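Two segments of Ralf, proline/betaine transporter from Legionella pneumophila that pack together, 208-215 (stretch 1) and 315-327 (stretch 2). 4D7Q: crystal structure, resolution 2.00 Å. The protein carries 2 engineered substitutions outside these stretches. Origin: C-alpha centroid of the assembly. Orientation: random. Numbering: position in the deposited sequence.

Stretch 1 (208-215) GYQINNIS
Stretch 2, residues 315-327: SLKLAAQITASFE

The packing of 208-215 against 315-327 is a small, apolar strand-on-helix contact, held by shape and side-chain burial, with no hydrogen bond passing between the two stretches. It illustrates how a β-strand lays alternate side chains on a helix that offers small residues in return. The strand that begins stretch 1 and the helix that fills most of stretch 2, already under way when the stretch opens, run nearly parallel: their N-to-C directions differ by 11° and their axes approach to 9.4 Å. The register is marked by Y209 and T323, whose CA atoms are the nearest across the stretches at 6.9 Å. Together the stretches bury 326 Å².

With phi/psi of -102/132 at Y209, -129/137 at Q210 and -126/106 at I211, Y209 and I211 point toward the helix while Q210 points away; Q210 is instead tied along its own strand, NE2 donating to OD1 of N212 at 2.7 Å. G208 adopts 94/-147, where a CB would jam against the preceding carbonyl oxygen, so the backbone itself calls for glycine. At N213 (53/39) the chain turns a corner, after which I214 again points toward the second stretch.

Y209 supplies the largest part of the contact from stretch 1. With chi1 -53° (m) and chi2 -78°, its ring reaches back along the helix toward the N-terminal end. CD2 of Y209 lies 3.3 Å from OG1 of T323, CE2 of Y209 lies 4.1 Å from CB of A319, and OH of Y209 lies 3.5 Å from CB of A320. Farther along, OH of Y209 comes within 4.2 Å of CD1 of L316 (chi1 t, chi2 p), a residue that starts sideways but whose end approaches the strand. The short alanine side chains let the ring settle close to the helix backbone: CE2 of Y209 is 3.9 Å from C of A319. The tyrosine hydroxyl is hydrogen-bonded elsewhere in the structure.

T323 (chi1 m) can be buried here because its hydroxyl is satisfied within the helix: OG1 donates to O of A319 at 2.7 Å. Its methyl is free for packing, CG2 of T323 lying 4.3 Å from CD1 of I211.

Beyond the helix, F326 switches to an extended backbone (-75/141) and turns its side chain toward stretch 1 with chi1 -73° (m) and chi2 -87°. CD1 of I211 (m, t) meets CB of F326 at 3.8 Å, and CD1 of I214 (t, t) approaches CD1 of F326 at 4.0 Å.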

# COMPACT_ATOMS: atom_id res chain seq x y z
N GLY A 208 6.39 -7.76 7.16
CA GLY A 208 5.82 -8.69 8.11
C GLY A 208 5.64 -10.07 7.52
O GLY A 208 6.43 -10.49 6.67
N TYR A 209 4.60 -10.76 7.97
CA TYR A 209 4.29 -12.12 7.53
C TYR A 209 3.17 -12.14 6.51
O TYR A 209 2.14 -11.47 6.71
CB TYR A 209 3.90 -12.98 8.72
CG TYR A 209 4.89 -12.96 9.85
CD1 TYR A 209 6.07 -13.71 9.79
CD2 TYR A 209 4.62 -12.27 11.03
CE1 TYR A 209 6.96 -13.74 10.86
CE2 TYR A 209 5.51 -12.28 12.10
CZ TYR A 209 6.66 -13.04 12.03
OH TYR A 209 7.52 -13.04 13.10
N GLN A 210 3.38 -12.86 5.42
CA GLN A 210 2.40 -12.93 4.34
C GLN A 210 2.12 -14.36 3.97
O GLN A 210 3.03 -15.17 3.91
CB GLN A 210 2.88 -12.14 3.10
CG GLN A 210 1.81 -11.99 2.00
CD GLN A 210 2.22 -11.02 0.92
OE1 GLN A 210 2.85 -10.00 1.18
NE2 GLN A 210 1.83 -11.29 -0.32
N ILE A 211 0.84 -14.67 3.76
CA ILE A 211 0.40 -16.00 3.34
C ILE A 211 -0.45 -15.81 2.09
O ILE A 211 -1.58 -15.30 2.16
CB ILE A 211 -0.33 -16.83 4.43
CG1 ILE A 211 0.34 -16.72 5.84
CG2 ILE A 211 -0.44 -18.29 3.95
CD1 ILE A 211 -0.40 -17.52 7.00
N ASN A 212 0.12 -16.18 0.92
CA ASN A 212 -0.58 -16.08 -0.36
C ASN A 212 -1.35 -17.34 -0.62
O ASN A 212 -1.04 -18.37 -0.03
CB ASN A 212 0.41 -15.92 -1.50
CG ASN A 212 1.11 -14.62 -1.52
OD1 ASN A 212 0.59 -13.60 -1.06
ND2 ASN A 212 2.28 -14.62 -2.13
N ASN A 213 -2.34 -17.26 -1.53
CA ASN A 213 -3.15 -18.39 -1.99
C ASN A 213 -3.80 -19.15 -0.83
O ASN A 213 -3.87 -20.38 -0.84
CB ASN A 213 -2.32 -19.33 -2.92
CG ASN A 213 -1.50 -18.59 -3.96
OD1 ASN A 213 -2.02 -17.89 -4.82
ND2 ASN A 213 -0.18 -18.71 -3.89
N ILE A 214 -4.25 -18.39 0.18
CA ILE A 214 -4.89 -18.95 1.37
C ILE A 214 -6.36 -19.21 1.06
O ILE A 214 -6.95 -18.47 0.27
CB ILE A 214 -4.66 -18.06 2.64
CG1 ILE A 214 -4.79 -18.88 3.95
CG2 ILE A 214 -5.51 -16.76 2.65
CD1 ILE A 214 -4.16 -18.24 5.22
N SER A 215 -6.94 -20.29 1.60
CA SER A 215 -8.37 -20.56 1.38
C SER A 215 -9.05 -21.26 2.55
O SER A 215 -8.39 -21.90 3.36
CB SER A 215 -8.62 -21.29 0.05
OG SER A 215 -8.60 -22.70 0.14
N SER A 315 4.48 -7.55 20.92
CA SER A 315 3.71 -7.39 19.68
C SER A 315 4.30 -8.27 18.55
O SER A 315 3.54 -8.94 17.84
CB SER A 315 3.70 -5.92 19.26
OG SER A 315 2.88 -5.20 20.16
N LEU A 316 5.64 -8.28 18.41
CA LEU A 316 6.36 -9.10 17.45
C LEU A 316 6.06 -10.58 17.72
O LEU A 316 5.75 -11.32 16.79
CB LEU A 316 7.88 -8.81 17.52
CG LEU A 316 8.81 -9.69 16.66
CD1 LEU A 316 8.54 -9.54 15.17
CD2 LEU A 316 10.26 -9.43 16.96
N LYS A 317 6.08 -10.99 19.01
CA LYS A 317 5.75 -12.36 19.41
C LYS A 317 4.30 -12.69 19.03
O LYS A 317 4.05 -13.72 18.40
CB LYS A 317 5.97 -12.53 20.92
CG LYS A 317 5.92 -13.97 21.39
CD LYS A 317 5.81 -14.05 22.90
CE LYS A 317 5.57 -15.47 23.36
NZ LYS A 317 5.85 -15.63 24.81
N LEU A 318 3.36 -11.79 19.39
CA LEU A 318 1.94 -11.96 19.06
C LEU A 318 1.72 -12.09 17.55
O LEU A 318 0.99 -13.01 17.15
CB LEU A 318 1.08 -10.83 19.67
CG LEU A 318 -0.45 -10.88 19.43
CD1 LEU A 318 -1.10 -12.13 20.06
CD2 LEU A 318 -1.11 -9.64 19.96
N ALA A 319 2.40 -11.26 16.72
CA ALA A 319 2.27 -11.37 15.26
C ALA A 319 2.78 -12.75 14.78
O ALA A 319 2.07 -13.39 14.01
CB ALA A 319 3.01 -10.23 14.55
N ALA A 320 3.91 -13.26 15.34
CA ALA A 320 4.42 -14.60 14.99
C ALA A 320 3.48 -15.72 15.46
O ALA A 320 3.33 -16.70 14.73
CB ALA A 320 5.82 -14.81 15.53
N GLN A 321 2.85 -15.58 16.67
CA GLN A 321 1.90 -16.58 17.23
C GLN A 321 0.65 -16.70 16.36
O GLN A 321 0.18 -17.81 16.08
CB GLN A 321 1.48 -16.23 18.67
CG GLN A 321 2.60 -16.41 19.68
CD GLN A 321 2.28 -15.90 21.06
OE1 GLN A 321 1.93 -14.74 21.26
NE2 GLN A 321 2.43 -16.75 22.05
N ILE A 322 0.11 -15.54 15.94
CA ILE A 322 -1.07 -15.45 15.07
C ILE A 322 -0.73 -16.11 13.74
O ILE A 322 -1.51 -16.95 13.27
CB ILE A 322 -1.49 -13.96 14.88
CG1 ILE A 322 -2.09 -13.39 16.20
CG2 ILE A 322 -2.47 -13.81 13.67
CD1 ILE A 322 -2.16 -11.84 16.28
N THR A 323 0.44 -15.75 13.16
CA THR A 323 0.88 -16.31 11.88
C THR A 323 1.03 -17.82 11.93
O THR A 323 0.54 -18.52 11.05
CB THR A 323 2.15 -15.63 11.35
OG1 THR A 323 2.00 -14.21 11.41
CG2 THR A 323 2.42 -16.01 9.93
N ALA A 324 1.68 -18.34 12.99
CA ALA A 324 1.91 -19.78 13.16
C ALA A 324 0.62 -20.55 13.45
O ALA A 324 0.60 -21.77 13.29
CB ALA A 324 2.95 -20.03 14.24
N SER A 325 -0.46 -19.84 13.83
CA SER A 325 -1.78 -20.40 14.11
C SER A 325 -2.52 -20.79 12.84
O SER A 325 -3.41 -21.63 12.89
CB SER A 325 -2.61 -19.42 14.93
OG SER A 325 -2.15 -19.34 16.27
N PHE A 326 -2.19 -20.17 11.71
CA PHE A 326 -2.81 -20.55 10.45
C PHE A 326 -2.17 -21.86 10.02
O PHE A 326 -0.98 -22.07 10.27
CB PHE A 326 -2.66 -19.43 9.38
CG PHE A 326 -3.56 -18.24 9.66
CD1 PHE A 326 -4.87 -18.21 9.19
CD2 PHE A 326 -3.11 -17.17 10.43
CE1 PHE A 326 -5.71 -17.12 9.48
CE2 PHE A 326 -3.96 -16.09 10.73
CZ PHE A 326 -5.25 -16.06 10.24
N GLU A 327 -2.96 -22.79 9.47
CA GLU A 327 -2.45 -24.09 9.04
C GLU A 327 -1.42 -23.96 7.93
O GLU A 327 -0.43 -24.70 7.92
CB GLU A 327 -3.60 -24.99 8.56
CG GLU A 327 -4.42 -25.58 9.69
CD GLU A 327 -5.48 -26.56 9.23
OE1 GLU A 327 -5.88 -26.51 8.04
OE2 GLU A 327 -5.93 -27.38 10.06